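Local coordinates for protein tubulin-binding cofactor A (Leishmania major, PDB 4CQI) that probably binds beta-tubulin and acts early in the tubulin folding pathway, helping to keep tubulin in a quasi-native conformation, at residues V32-K36 and L114-M119; V85-M89 and G122-V126. All coordinates share one frame. Where two conformers were deposited one is given. Residue numbers count along the deposited sequence, not the author numbering.

In this three-helix bundle the third helix packs against both earlier ones, and the chain illustrates how. From the N terminus, helix 23-62 carries V32-K36, helix 67-100 runs back carrying V85-M89, and helix 109-125 turns once more, offering first L114-M119 and then G122-V126. Interaction 1 closes a long loop of 77 residues by setting the third helix against the first; interaction 2 closes a shorter one of 32 by setting it against the second. Because the segments alternate along the sequence, the two loops cross. The contacts, with centres 11 Å apart, also touch, L35 CD1 lying 3.9 Å from I88 O.

Interaction 1 (V32-K36 and L114-M119); sequences VSALK and LARATM
Two helical segments, 32-36 on helix 23-62 and 114-119 on helix 109-125, run in the same N-to-C sense, their axes 9.9 Å apart at closest approach and crossing at a signed angle of 22°. This is the parallel pairing of first and third helices in an up-down-up three-helix bundle, the fold of the TBCA family. In register, the CA atoms of V32 and A115 are 5.7 Å apart and those of K36 and T118 6.5 Å, so matching positions recur about one turn along each helix. V32, L35 and T118 direct their CB atoms toward the partner. V32, chi1 t, packs over one turn of the opposing helix: its CG2 lies 3.6 Å from A115 CB, while its CG1 lies 4.0 Å from L114 CG and 3.9 Å from T118 OG1. L35 (chi1 t, chi2 p) brings CD2 to 3.6 Å from T118 CG2 and 3.9 Å from M119 CG. Both L35 and M119 also touch helix 67-100, at S91 and V92 and at L95 and L99 respectively, so all three helices share this core. K36 meets T118 CG2 with N and with CB (4.3 Å), then leads away. No hydrogen bond spans the two segments. T118, chi1 m, instead spends its hydroxyl within its own helix, donating from OG1 to L114 O at 2.7 Å, while its methyl CG2 packs 3.9 Å from K36 N.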
loop_
_atom_site.group_PDB
_atom_site.type_symbol
_atom_site.label_atom_id
_atom_site.label_comp_id
_atom_site.label_asym_id
_atom_site.label_seq_id
_atom_site.Cartn_x
_atom_site.Cartn_y
_atom_site.Cartn_z
ATOM N N VAL A 32 5.792 9.784 5.616
ATOM C CA VAL A 32 5.787 8.520 6.354
ATOM C C VAL A 32 4.350 8.045 6.512
ATOM O O VAL A 32 4.066 6.854 6.299
ATOM C CB VAL A 32 6.517 8.644 7.717
ATOM C CG1 VAL A 32 6.243 7.427 8.617
ATOM C CG2 VAL A 32 8.014 8.825 7.462
ATOM N N SER A 33 3.443 8.945 6.869
ATOM C CA SER A 33 2.021 8.584 7.029
ATOM C C SER A 33 1.431 8.119 5.707
ATOM O O SER A 33 0.675 7.109 5.645
ATOM C CB SER A 33 1.204 9.748 7.604
ATOM O OG SER A 33 -0.186 9.450 7.601
ATOM N N ALA A 34 1.763 8.820 4.630
ATOM C CA ALA A 34 1.284 8.407 3.317
ATOM C C ALA A 34 1.743 6.983 2.947
ATOM O O ALA A 34 0.940 6.173 2.419
ATOM C CB ALA A 34 1.730 9.431 2.272
ATOM N N LEU A 35 3.020 6.669 3.209
ATOM C CA LEU A 35 3.599 5.380 2.894
ATOM C C LEU A 35 2.898 4.274 3.714
ATOM O O LEU A 35 2.539 3.212 3.181
ATOM C CB LEU A 35 5.115 5.343 3.146
ATOM C CG LEU A 35 5.786 3.964 3.032
ATOM C CD1 LEU A 35 5.489 3.193 1.726
ATOM C CD2 LEU A 35 7.288 4.072 3.256
ATOM N N LYS A 36 2.738 4.539 5.006
ATOM C CA LYS A 36 2.045 3.609 5.874
ATOM C C LYS A 36 0.653 3.282 5.308
ATOM O O LYS A 36 0.266 2.108 5.280
ATOM C CB LYS A 36 1.927 4.219 7.293
ATOM C CG LYS A 36 1.275 3.293 8.308
ATOM C CD LYS A 36 1.356 3.870 9.732
ATOM C CE LYS A 36 0.083 3.634 10.561
ATOM N NZ LYS A 36 -0.357 2.211 10.702
ATOM N N LEU A 114 11.479 5.714 12.438
ATOM C CA LEU A 114 10.173 5.349 11.941
ATOM C C LEU A 114 10.128 5.370 10.384
ATOM O O LEU A 114 9.533 4.486 9.764
ATOM C CB LEU A 114 9.138 6.303 12.490
ATOM C CG LEU A 114 7.710 6.050 12.048
ATOM C CD1 LEU A 114 7.279 4.647 12.459
ATOM C CD2 LEU A 114 6.796 7.126 12.614
ATOM N N ALA A 115 10.705 6.399 9.777
ATOM C CA ALA A 115 10.740 6.469 8.304
ATOM C C ALA A 115 11.495 5.246 7.742
ATOM O O ALA A 115 11.028 4.560 6.804
ATOM C CB ALA A 115 11.405 7.777 7.834
ATOM N N ARG A 116 12.653 4.917 8.321
ATOM C CA ARG A 116 13.380 3.732 7.882
ATOM C C ARG A 116 12.605 2.418 8.130
ATOM O O ARG A 116 12.586 1.526 7.263
ATOM C CB ARG A 116 14.764 3.668 8.510
ATOM C CG ARG A 116 15.668 4.804 8.048
ATOM C CD ARG A 116 17.119 4.558 8.460
ATOM N NE ARG A 116 17.476 5.220 9.714
ATOM C CZ ARG A 116 17.901 6.481 9.820
ATOM N NH1 ARG A 116 18.029 7.268 8.743
ATOM N NH2 ARG A 116 18.200 6.957 11.024
ATOM N N ALA A 117 11.986 2.273 9.302
ATOM C CA ALA A 117 11.143 1.087 9.588
ATOM C C ALA A 117 9.982 0.901 8.583
ATOM O O ALA A 117 9.683 -0.233 8.135
ATOM C CB ALA A 117 10.599 1.148 11.039
ATOM N N THR A 118 9.366 2.017 8.217
ATOM C CA THR A 118 8.169 2.018 7.351
ATOM C C THR A 118 8.596 1.682 5.928
ATOM O O THR A 118 7.931 0.888 5.255
ATOM C CB THR A 118 7.446 3.378 7.409
ATOM O OG1 THR A 118 7.122 3.681 8.770
ATOM C CG2 THR A 118 6.138 3.368 6.617
ATOM N N MET A 119 9.732 2.237 5.465
ATOM C CA MET A 119 10.307 1.787 4.183
ATOM C C MET A 119 10.615 0.299 4.172
ATOM O O MET A 119 10.265 -0.398 3.208
ATOM C CB MET A 119 11.555 2.618 3.813
ATOM C CG MET A 119 11.228 4.057 3.500
ATOM S SD MET A 119 12.642 5.008 2.857
ATOM C CE MET A 119 13.627 5.123 4.320
#

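Interaction 2 (V85-M89 and G122-V126); sequences VNRIM and GQAAV
V126, M89 and I88 bury the most surface between segments 85-89 and 122-126, where helix 67-100 meets the end of helix 109-125. Segment 85-89 is regular helix; residues 122-125 form the last turn of helix 109-125, and V126 is the first to leave helical angles (phi -85°, psi -165°), though V126 N still donates to G122 O at 3.1 Å. The segments run antiparallel in register: V85 pairs with V126, CA to CA 6.2 Å, and I88 with G122, CA to CA 6.3 Å. V126 points its CB at the opposing helix and has chi1 m; its CG1 lies 3.7 Å from V85 CG1, 4.3 Å from I88 CD1 and 4.0 Å from M89 CE, and its CG2 is 3.9 Å from M89 SD. M89 leaves its backbone sideways, but the m, m, p rotamer curls the thioether back across the interface, setting CE 4.1 Å from G122 O and 4.0 Å from Q123 OE1. I88 (chi1 m, chi2 t) is buried and faces both partner helices, also touching L35, T38 and L42 of helix 23-62. Its CD1 reaches to 4.5 Å from A125 CB, and its CG2 rests 3.8 Å from G122 CA. A beta carbon on G122 would sit a tight 3.1 Å from I88 CG2, so the bare glycine lets the helices come close here. Between these segments no directional bond contributes: the contact holds by van der Waals packing, mostly apolar, with the M89 methyl also resting against carbonyl oxygens.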
loop_
_atom_site.group_PDB
_atom_site.type_symbol
_atom_site.label_atom_id
_atom_site.label_comp_id
_atom_site.label_asym_id
_atom_site.label_seq_id
_atom_site.Cartn_x
_atom_site.Cartn_y
_atom_site.Cartn_z
ATOM N N VAL A 85 0.973 -2.380 -5.050
ATOM C CA VAL A 85 2.412 -2.525 -4.999
ATOM C C VAL A 85 3.101 -1.314 -5.634
ATOM O O VAL A 85 4.072 -0.785 -5.072
ATOM C CB VAL A 85 2.875 -3.802 -5.737
ATOM C CG1 VAL A 85 4.387 -3.755 -5.982
ATOM C CG2 VAL A 85 2.493 -5.060 -4.956
ATOM N N ASN A 86 2.635 -0.890 -6.804
ATOM C CA ASN A 86 3.274 0.243 -7.532
ATOM C C ASN A 86 3.209 1.539 -6.705
ATOM O O ASN A 86 4.187 2.307 -6.668
ATOM C CB ASN A 86 2.663 0.419 -8.923
ATOM C CG ASN A 86 2.871 -0.797 -9.804
ATOM O OD1 ASN A 86 3.793 -1.594 -9.546
ATOM N ND2 ASN A 86 1.979 -0.986 -10.839
ATOM N N ARG A 87 2.085 1.742 -6.017
ATOM C CA ARG A 87 1.925 2.886 -5.130
ATOM C C ARG A 87 2.844 2.834 -3.935
ATOM O O ARG A 87 3.392 3.869 -3.536
ATOM C CB ARG A 87 0.458 3.088 -4.684
ATOM C CG ARG A 87 -0.533 3.412 -5.800
ATOM C CD ARG A 87 -1.970 3.298 -5.299
ATOM N NE ARG A 87 -2.282 4.317 -4.277
ATOM C CZ ARG A 87 -2.602 4.082 -3.010
ATOM N NH1 ARG A 87 -2.702 2.836 -2.520
ATOM N NH2 ARG A 87 -2.863 5.125 -2.229
ATOM N N ILE A 88 3.051 1.657 -3.341
ATOM C CA ILE A 88 4.006 1.525 -2.249
ATOM C C ILE A 88 5.369 1.896 -2.741
ATOM O O ILE A 88 6.066 2.713 -2.129
ATOM C CB ILE A 88 4.081 0.102 -1.659
ATOM C CG1 ILE A 88 2.778 -0.240 -0.914
ATOM C CG2 ILE A 88 5.267 -0.018 -0.700
ATOM C CD1 ILE A 88 2.601 -1.754 -0.659
ATOM N N MET A 89 5.779 1.303 -3.875
ATOM C CA MET A 89 7.111 1.596 -4.382
ATOM C C MET A 89 7.324 3.062 -4.732
ATOM O O MET A 89 8.404 3.576 -4.473
ATOM C CB MET A 89 7.453 0.675 -5.550
ATOM C CG MET A 89 7.499 -0.793 -5.199
ATOM S SD MET A 89 8.858 -1.249 -4.102
ATOM C CE MET A 89 8.271 -0.874 -2.509
ATOM N N GLY A 122 7.444 -1.574 3.774
ATOM C CA GLY A 122 7.001 -1.532 2.346
ATOM C C GLY A 122 7.752 -2.511 1.443
ATOM O O GLY A 122 7.141 -3.249 0.672
ATOM N N GLN A 123 9.076 -2.551 1.577
ATOM C CA GLN A 123 9.896 -3.483 0.824
ATOM C C GLN A 123 9.542 -4.927 1.152
ATOM O O GLN A 123 9.530 -5.788 0.275
ATOM C CB GLN A 123 11.366 -3.278 1.149
ATOM C CG GLN A 123 11.915 -1.927 0.762
ATOM C CD GLN A 123 12.176 -1.808 -0.708
ATOM O OE1 GLN A 123 11.694 -2.613 -1.523
ATOM N NE2 GLN A 123 13.003 -0.842 -1.061
ATOM N N ALA A 124 9.277 -5.195 2.422
ATOM C CA ALA A 124 8.836 -6.531 2.846
ATOM C C ALA A 124 7.488 -6.871 2.224
ATOM O O ALA A 124 7.276 -7.978 1.734
ATOM C CB ALA A 124 8.748 -6.599 4.353
ATOM N N ALA A 125 6.586 -5.905 2.222
ATOM C CA ALA A 125 5.228 -6.141 1.710
ATOM C C ALA A 125 5.213 -6.525 0.236
ATOM O O ALA A 125 4.427 -7.376 -0.171
ATOM C CB ALA A 125 4.337 -4.944 1.997
ATOM N N VAL A 126 6.079 -5.928 -0.564
ATOM C CA VAL A 126 6.289 -6.366 -1.955
ATOM C C VAL A 126 7.322 -7.496 -1.848
ATOM O O VAL A 126 7.526 -8.009 -0.759
ATOM C CB VAL A 126 6.687 -5.170 -2.873
ATOM C CG1 VAL A 126 5.767 -3.973 -2.586
ATOM C CG2 VAL A 126 8.150 -4.797 -2.678
#